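Local coordinates for S-layer domain-containing protein (Ruminiclostridium thermocellum ATCC 27405, PDB 4QVS) that is of unknown function but carries a concanavalin A-like lectin/glucanase domain and may bind carbohydrate, at the interface of chains A and B. Coordinates in Å, arbitrary orientation; residue numbers count along the deposited sequence, not the author numbering. Chains: chain A/B, S-layer domain-containing protein.

Contact 1: the interface of chains A and B. Residues chain A 75-78; chain B 136, 200-202.
A:Val77 and B:Ile201 meet at the apolar centre, where CD1 of the isoleucine lies 3.8 Å from CB of the valine. The two branched side chains pass at a slant, and the same CD1 also approaches CD2 at the rim of the A:Phe75 ring. On the opposite side of strand 71-79, B:Trp136 lays its indole against A:Arg78. CB of the arginine sits over one face of the indole, 3.8 Å from the centroid of the six-membered ring, a CH-pi contact. With CG of A:Arg78 trans to its backbone nitrogen (chi1 -169°), the aliphatic chain crosses the indole at a slant, bringing CD within 3.7 Å of B:Trp136 NE1. The guanidinium does not stack on the indole: the two planes stand 60° apart. Past the bend at chi3 it turns beside B:Met200, a selenomethionine whose SE lies in the guanidinium plane at its edge, 3.6 Å from A:Arg78 NH2. These two side chains run alongside each other in the same direction, so the long arginine is flanked by the indole and the selenium. CZ3 of B:Trp136 also reaches CB of A:Trp76, widening the apolar cover.

Between these two layers the paired backbones supply the polar part. A:Trp76 and B:Asp202 exchange a reciprocal pair of hydrogen bonds, with A:Trp76 N 3.0 Å from B:Asp202 O. A:Arg78 and B:Met200 form a second pair, in which A:Arg78 N stands 2.9 Å from B:Met200 O and B:Met200 N gives to A:Arg78 O. The bridges at A:Trp76, A:Val77 and A:Arg78 are all antiparallel, so strand 71-79 of chain A and strand 200-207 of chain B continue one sheet across the chain boundary. B:Trp136, in the loop directly ahead of strand 137-144, covers one side of this inter-chain pairing.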
ATOM      1  N   PHE A  75       3.313 -16.755   5.872  1.00 50.13           N
ATOM      2  CA  PHE A  75       4.722 -16.950   5.830  1.00 48.82           C
ATOM      3  C   PHE A  75       5.429 -15.630   5.886  1.00 47.38           C
ATOM      4  O   PHE A  75       4.854 -14.590   5.653  1.00 48.05           O
ATOM      5  CB  PHE A  75       5.080 -17.615   4.504  1.00 49.99           C
ATOM      6  CG  PHE A  75       4.554 -16.855   3.321  1.00 49.80           C
ATOM      7  CD1 PHE A  75       3.234 -17.012   2.914  1.00 48.83           C
ATOM      8  CD2 PHE A  75       5.356 -15.928   2.662  1.00 45.43           C
ATOM      9  CE1 PHE A  75       2.735 -16.290   1.848  1.00 48.67           C
ATOM     10  CE2 PHE A  75       4.857 -15.193   1.605  1.00 44.22           C
ATOM     11  CZ  PHE A  75       3.551 -15.370   1.203  1.00 48.18           C
ATOM     12  N   TRP A  76       6.722 -15.712   6.090  1.00 48.55           N
ATOM     13  CA  TRP A  76       7.570 -14.541   6.012  1.00 51.57           C
ATOM     14  C   TRP A  76       8.241 -14.543   4.660  1.00 52.24           C
ATOM     15  O   TRP A  76       8.659 -15.609   4.192  1.00 48.43           O
ATOM     16  CB  TRP A  76       8.669 -14.649   7.052  1.00 46.40           C
ATOM     17  CG  TRP A  76       8.247 -14.273   8.385  1.00 55.02           C
ATOM     18  CD1 TRP A  76       7.794 -15.082   9.390  1.00 54.56           C
ATOM     19  CD2 TRP A  76       8.284 -12.927   8.918  1.00 52.46           C
ATOM     20  NE1 TRP A  76       7.528 -14.304  10.532  1.00 55.40           N
ATOM     21  CE2 TRP A  76       7.821 -12.988  10.256  1.00 54.84           C
ATOM     22  CE3 TRP A  76       8.650 -11.691   8.379  1.00 55.00           C
ATOM     23  CZ2 TRP A  76       7.714 -11.827  11.080  1.00 61.74           C
ATOM     24  CZ3 TRP A  76       8.543 -10.522   9.204  1.00 61.47           C
ATOM     25  CH2 TRP A  76       8.082 -10.616  10.537  1.00 57.53           C
ATOM     26  N   VAL A  77       8.401 -13.366   4.075  1.00 47.93           N
ATOM     27  CA  VAL A  77       9.097 -13.213   2.833  1.00 51.79           C
ATOM     28  C   VAL A  77       9.983 -11.974   2.722  1.00 56.97           C
ATOM     29  O   VAL A  77       9.638 -10.936   3.262  1.00 57.20           O
ATOM     30  CB  VAL A  77       8.091 -13.187   1.658  1.00 56.86           C
ATOM     31  CG1 VAL A  77       6.922 -12.250   1.918  1.00 51.86           C
ATOM     32  CG2 VAL A  77       8.798 -12.828   0.364  1.00 60.06           C
ATOM     33  N   ARG A  78      11.127 -12.105   2.036  1.00 54.18           N
ATOM     34  CA  ARG A  78      11.997 -10.969   1.706  1.00 57.47           C
ATOM     35  C   ARG A  78      12.114 -10.902   0.177  1.00 59.44           C
ATOM     36  O   ARG A  78      12.856 -11.668  -0.437  1.00 59.32           O
ATOM     37  CB  ARG A  78      13.390 -11.073   2.327  1.00 61.12           C
ATOM     38  CG  ARG A  78      14.196  -9.769   2.208  1.00 67.02           C
ATOM     39  CD  ARG A  78      15.563  -9.839   2.893  1.00 72.63           C
ATOM     40  NE  ARG A  78      16.473 -10.767   2.221  1.00 75.96           N
ATOM     41  CZ  ARG A  78      17.301 -10.461   1.224  1.00 79.54           C
ATOM     42  NH1 ARG A  78      17.354  -9.230   0.740  1.00 96.83           N
ATOM     43  NH2 ARG A  78      18.069 -11.405   0.677  1.00 74.03           N
TER
ATOM     44  N   TRP B 136      12.373  -7.988   4.935  1.00 68.03           N
ATOM     45  CA  TRP B 136      11.546  -9.096   5.459  1.00 64.59           C
ATOM     46  C   TRP B 136      10.170  -8.636   5.905  1.00 66.46           C
ATOM     47  O   TRP B 136      10.066  -7.731   6.713  1.00 62.53           O
ATOM     48  CB  TRP B 136      12.222  -9.765   6.681  1.00 64.65           C
ATOM     49  CG  TRP B 136      13.290 -10.764   6.351  1.00 66.00           C
ATOM     50  CD1 TRP B 136      14.640 -10.608   6.475  1.00 69.82           C
ATOM     51  CD2 TRP B 136      13.081 -12.081   5.830  1.00 61.99           C
ATOM     52  NE1 TRP B 136      15.286 -11.759   6.076  1.00 66.81           N
ATOM     53  CE2 TRP B 136      14.347 -12.680   5.679  1.00 67.00           C
ATOM     54  CE3 TRP B 136      11.946 -12.816   5.501  1.00 60.39           C
ATOM     55  CZ2 TRP B 136      14.508 -13.994   5.196  1.00 63.38           C
ATOM     56  CZ3 TRP B 136      12.108 -14.127   5.022  1.00 64.37           C
ATOM     57  CH2 TRP B 136      13.377 -14.693   4.883  1.00 60.99           C
HETATM   58  N   MSE B 200      13.650 -14.486  -0.371  1.00 56.97           N
HETATM   59  CA  MSE B 200      13.775 -15.454   0.696  1.00 52.89           C
HETATM   60  C   MSE B 200      12.423 -15.717   1.292  1.00 50.69           C
HETATM   61  O   MSE B 200      11.510 -14.879   1.180  1.00 51.34           O
HETATM   62  CB  MSE B 200      14.769 -14.958   1.740  1.00 55.66           C
HETATM   63  CG  MSE B 200      16.185 -14.758   1.197  1.00 55.89           C
HETATM   64 SE   MSE B 200      17.286 -14.269   2.759  0.68 60.44          SE
HETATM   65  CE  MSE B 200      18.670 -15.626   2.847  1.00 60.79           C
ATOM     66  N   ILE B 201      12.265 -16.903   1.897  1.00 48.75           N
ATOM     67  CA  ILE B 201      10.992 -17.326   2.501  1.00 49.90           C
ATOM     68  C   ILE B 201      11.280 -18.089   3.760  1.00 49.78           C
ATOM     69  O   ILE B 201      12.227 -18.864   3.789  1.00 51.71           O
ATOM     70  CB  ILE B 201      10.219 -18.311   1.586  1.00 51.32           C
ATOM     71  CG1 ILE B 201       9.792 -17.619   0.290  1.00 52.82           C
ATOM     72  CG2 ILE B 201       8.988 -18.899   2.315  1.00 54.56           C
ATOM     73  CD1 ILE B 201       8.572 -16.737   0.391  1.00 48.71           C
ATOM     74  N   ASP B 202      10.439 -17.928   4.778  1.00 51.26           N
ATOM     75  CA  ASP B 202      10.654 -18.667   6.029  1.00 54.61           C
ATOM     76  C   ASP B 202       9.305 -18.915   6.676  1.00 47.36           C
ATOM     77  O   ASP B 202       8.340 -18.235   6.386  1.00 54.86           O
ATOM     78  CB  ASP B 202      11.592 -17.873   6.961  1.00 54.44           C
ATOM     79  CG  ASP B 202      12.436 -18.764   7.907  1.00 61.48           C
ATOM     80  OD1 ASP B 202      12.080 -19.926   8.222  1.00 51.64           O
ATOM     81  OD2 ASP B 202      13.498 -18.278   8.364  1.00 67.90           O
TER

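Contact 2: the interface of chains A and B. Residues chain A 178, 181-183, 185; chain B 89, 91, 99, 101.
A:His183 inserts between B:Asp89, B:Phe91 and B:Tyr99, and each part of its side chain has a different partner. CB lies over the middle of the B:Phe91 ring, 3.5 Å from its centroid. The next atom, CG, is still above the phenyl ring, and the two rings stack almost parallel, their planes 7° apart, with the side chains sliding past each other in opposite directions. In return, B:Phe91 CB covers the imidazole face near its rim. Chi1 of 77°, which sets CG between the backbone N and C, brings the ring over B:Phe91, and the second torsion then points ND1 at the carboxylate of B:Asp89. There ND1 donates a nearly straight hydrogen bond to OD2, 2.7 Å away; OD2 lies in the imidazole plane and accepts through its syn lone pair. The backbone N of A:His183 also donates to B:Asp89 OD2, at 2.8 Å and nearly along the C-O axis, so main chain and side chain of the histidine both grip this oxygen. Further round the ring, CE1 is 3.5 Å from B:Tyr99 CD2, in an edge-to-face arrangement with the planes 70° apart. NE2 at the tip comes near that phenol ring as well.

Beside the histidine, A:Ser182 OG accepts from B:Arg101 NH1 at 3.0 Å, roughly in the guanidinium plane, and donates to A:His183 O, bracing the loop. A:Tyr178 brings CE2 to 3.6 Å from B:Phe91 CE1.

A:Tyr178 N bonds to B:Asp89 O and B:Asp89 N to A:Tyr178 O, an antiparallel bridge joining strand 176-179 to strand 88-91. The loop following strand 176-179 lies against strands 88-91 and 99-104 of chain B.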
ATOM      1  N   TYR A 178       0.174  25.666   3.881  1.00 45.64           N
ATOM      2  CA  TYR A 178       1.375  25.393   3.117  1.00 42.73           C
ATOM      3  C   TYR A 178       1.249  24.121   2.296  1.00 43.95           C
ATOM      4  O   TYR A 178       0.495  23.227   2.629  1.00 43.59           O
ATOM      5  CB  TYR A 178       2.537  25.106   4.032  1.00 40.65           C
ATOM      6  CG  TYR A 178       2.943  26.197   4.983  1.00 42.59           C
ATOM      7  CD1 TYR A 178       3.157  27.482   4.534  1.00 46.28           C
ATOM      8  CD2 TYR A 178       3.177  25.905   6.315  1.00 42.10           C
ATOM      9  CE1 TYR A 178       3.577  28.502   5.396  1.00 47.54           C
ATOM     10  CE2 TYR A 178       3.627  26.902   7.195  1.00 47.15           C
ATOM     11  CZ  TYR A 178       3.777  28.194   6.730  1.00 48.09           C
ATOM     12  OH  TYR A 178       4.178  29.148   7.570  1.00 53.82           O
ATOM     13  N   LYS A 181       5.560  22.217   3.614  1.00 44.27           N
ATOM     14  CA  LYS A 181       6.119  22.724   4.838  1.00 46.16           C
ATOM     15  C   LYS A 181       5.030  22.484   5.847  1.00 45.61           C
ATOM     16  O   LYS A 181       3.843  22.428   5.502  1.00 49.78           O
ATOM     17  CB  LYS A 181       6.402  24.225   4.686  1.00 43.48           C
ATOM     18  CG  LYS A 181       6.891  24.991   5.923  1.00 46.09           C
ATOM     19  CD  LYS A 181       7.132  26.444   5.549  1.00 43.22           C
ATOM     20  CE  LYS A 181       7.441  27.290   6.801  1.00 50.42           C
ATOM     21  NZ  LYS A 181       7.827  28.640   6.376  1.00 48.67           N
ATOM     22  N   SER A 182       5.457  22.236   7.072  1.00 41.05           N
ATOM     23  CA  SER A 182       4.570  22.191   8.196  1.00 44.33           C
ATOM     24  C   SER A 182       4.876  23.391   9.140  1.00 41.80           C
ATOM     25  O   SER A 182       6.012  23.840   9.223  1.00 42.35           O
ATOM     26  CB  SER A 182       4.825  20.957   9.007  1.00 42.80           C
ATOM     27  OG  SER A 182       4.058  21.008  10.200  1.00 49.74           O
ATOM     28  N   HIS A 183       3.872  23.854   9.850  1.00 45.54           N
ATOM     29  CA  HIS A 183       4.086  24.837  10.937  1.00 48.42           C
ATOM     30  C   HIS A 183       4.647  24.085  12.142  1.00 50.09           C
ATOM     31  O   HIS A 183       4.655  22.833  12.178  1.00 46.50           O
ATOM     32  CB  HIS A 183       2.768  25.500  11.346  1.00 49.85           C
ATOM     33  CG  HIS A 183       1.886  24.642  12.196  1.00 50.28           C
ATOM     34  ND1 HIS A 183       1.201  23.550  11.696  1.00 48.95           N
ATOM     35  CD2 HIS A 183       1.516  24.757  13.499  1.00 46.82           C
ATOM     36  CE1 HIS A 183       0.488  23.004  12.663  1.00 51.24           C
ATOM     37  NE2 HIS A 183       0.669  23.710  13.773  1.00 52.88           N
ATOM     38  N   THR A 185       4.411  22.552  15.576  1.00 47.91           N
ATOM     39  CA  THR A 185       3.377  22.108  16.524  1.00 46.68           C
ATOM     40  C   THR A 185       3.864  22.273  17.964  1.00 49.63           C
ATOM     41  O   THR A 185       4.966  22.726  18.161  1.00 52.25           O
ATOM     42  CB  THR A 185       2.991  20.657  16.320  1.00 53.19           C
ATOM     43  OG1 THR A 185       4.087  19.811  16.703  1.00 49.07           O
ATOM     44  CG2 THR A 185       2.562  20.429  14.848  1.00 51.32           C
TER
ATOM     45  N   ASP B  89      -0.456  21.438   4.985  1.00 45.28           N
ATOM     46  CA  ASP B  89      -0.747  21.751   6.399  1.00 43.32           C
ATOM     47  C   ASP B  89      -1.571  23.008   6.399  1.00 42.89           C
ATOM     48  O   ASP B  89      -1.214  23.980   5.771  1.00 44.90           O
ATOM     49  CB  ASP B  89       0.565  21.823   7.156  1.00 42.47           C
ATOM     50  CG  ASP B  89       0.429  22.288   8.581  1.00 46.75           C
ATOM     51  OD1 ASP B  89      -0.608  22.138   9.220  1.00 44.63           O
ATOM     52  OD2 ASP B  89       1.467  22.703   9.102  1.00 41.46           O
ATOM     53  N   PHE B  91      -3.544  25.153   9.225  1.00 45.38           N
ATOM     54  CA  PHE B  91      -3.496  25.270  10.684  1.00 46.31           C
ATOM     55  C   PHE B  91      -4.012  26.635  11.180  1.00 46.12           C
ATOM     56  O   PHE B  91      -3.972  27.614  10.467  1.00 45.69           O
ATOM     57  CB  PHE B  91      -2.034  25.037  11.126  1.00 45.66           C
ATOM     58  CG  PHE B  91      -1.025  26.001  10.508  1.00 49.60           C
ATOM     59  CD1 PHE B  91      -0.525  25.797   9.233  1.00 48.33           C
ATOM     60  CD2 PHE B  91      -0.557  27.098  11.232  1.00 52.97           C
ATOM     61  CE1 PHE B  91       0.382  26.665   8.672  1.00 46.93           C
ATOM     62  CE2 PHE B  91       0.355  27.991  10.678  1.00 55.63           C
ATOM     63  CZ  PHE B  91       0.836  27.778   9.402  1.00 52.48           C
ATOM     64  N   TYR B  99      -5.057  21.907  13.733  1.00 43.58           N
ATOM     65  CA  TYR B  99      -4.595  21.833  12.356  1.00 46.13           C
ATOM     66  C   TYR B  99      -4.984  20.525  11.696  1.00 43.38           C
ATOM     67  O   TYR B  99      -5.460  19.617  12.379  1.00 42.90           O
ATOM     68  CB  TYR B  99      -3.052  21.914  12.331  1.00 45.78           C
ATOM     69  CG  TYR B  99      -2.281  20.794  13.064  1.00 45.52           C
ATOM     70  CD1 TYR B  99      -1.957  19.580  12.421  1.00 51.15           C
ATOM     71  CD2 TYR B  99      -1.827  20.974  14.366  1.00 47.49           C
ATOM     72  CE1 TYR B  99      -1.252  18.583  13.078  1.00 47.65           C
ATOM     73  CE2 TYR B  99      -1.118  20.004  15.034  1.00 45.14           C
ATOM     74  CZ  TYR B  99      -0.829  18.807  14.386  1.00 53.91           C
ATOM     75  OH  TYR B  99      -0.116  17.872  15.063  1.00 49.91           O
ATOM     76  N   ARG B 101      -3.112  18.081   8.541  1.00 47.15           N
ATOM     77  CA  ARG B 101      -1.882  17.967   7.810  1.00 45.89           C
ATOM     78  C   ARG B 101      -1.732  16.602   7.079  1.00 42.40           C
ATOM     79  O   ARG B 101      -1.966  15.562   7.674  1.00 49.19           O
ATOM     80  CB  ARG B 101      -0.820  18.061   8.863  1.00 41.98           C
ATOM     81  CG  ARG B 101       0.603  18.074   8.383  1.00 47.40           C
ATOM     82  CD  ARG B 101       1.517  18.507   9.522  1.00 52.33           C
ATOM     83  NE  ARG B 101       1.483  17.594  10.683  1.00 50.15           N
ATOM     84  CZ  ARG B 101       2.370  17.617  11.676  1.00 47.97           C
ATOM     85  NH1 ARG B 101       3.346  18.504  11.681  1.00 51.18           N
ATOM     86  NH2 ARG B 101       2.282  16.747  12.691  1.00 57.85           N
TER

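Contact 1 and contact 2 lie about 39 Å apart, measured between the centres of their C-alpha atoms, and share no residues. Contact 1 joins strand 71-79 of chain A to strand 200-207 of chain B and the residue before its strand 137-144, whereas contact 2 joins strand 176-179 of chain A and the loop after it to strands 88-91 and 99-104 of chain B. By the two-fold, the twin of contact 2 lies in the lobe of contact 1. Each lobe therefore combines earlier strands of one chain with later strands of the other, a pattern suggesting segment exchange between protomers; that this intertwined dimer forms in the cell remains an inference.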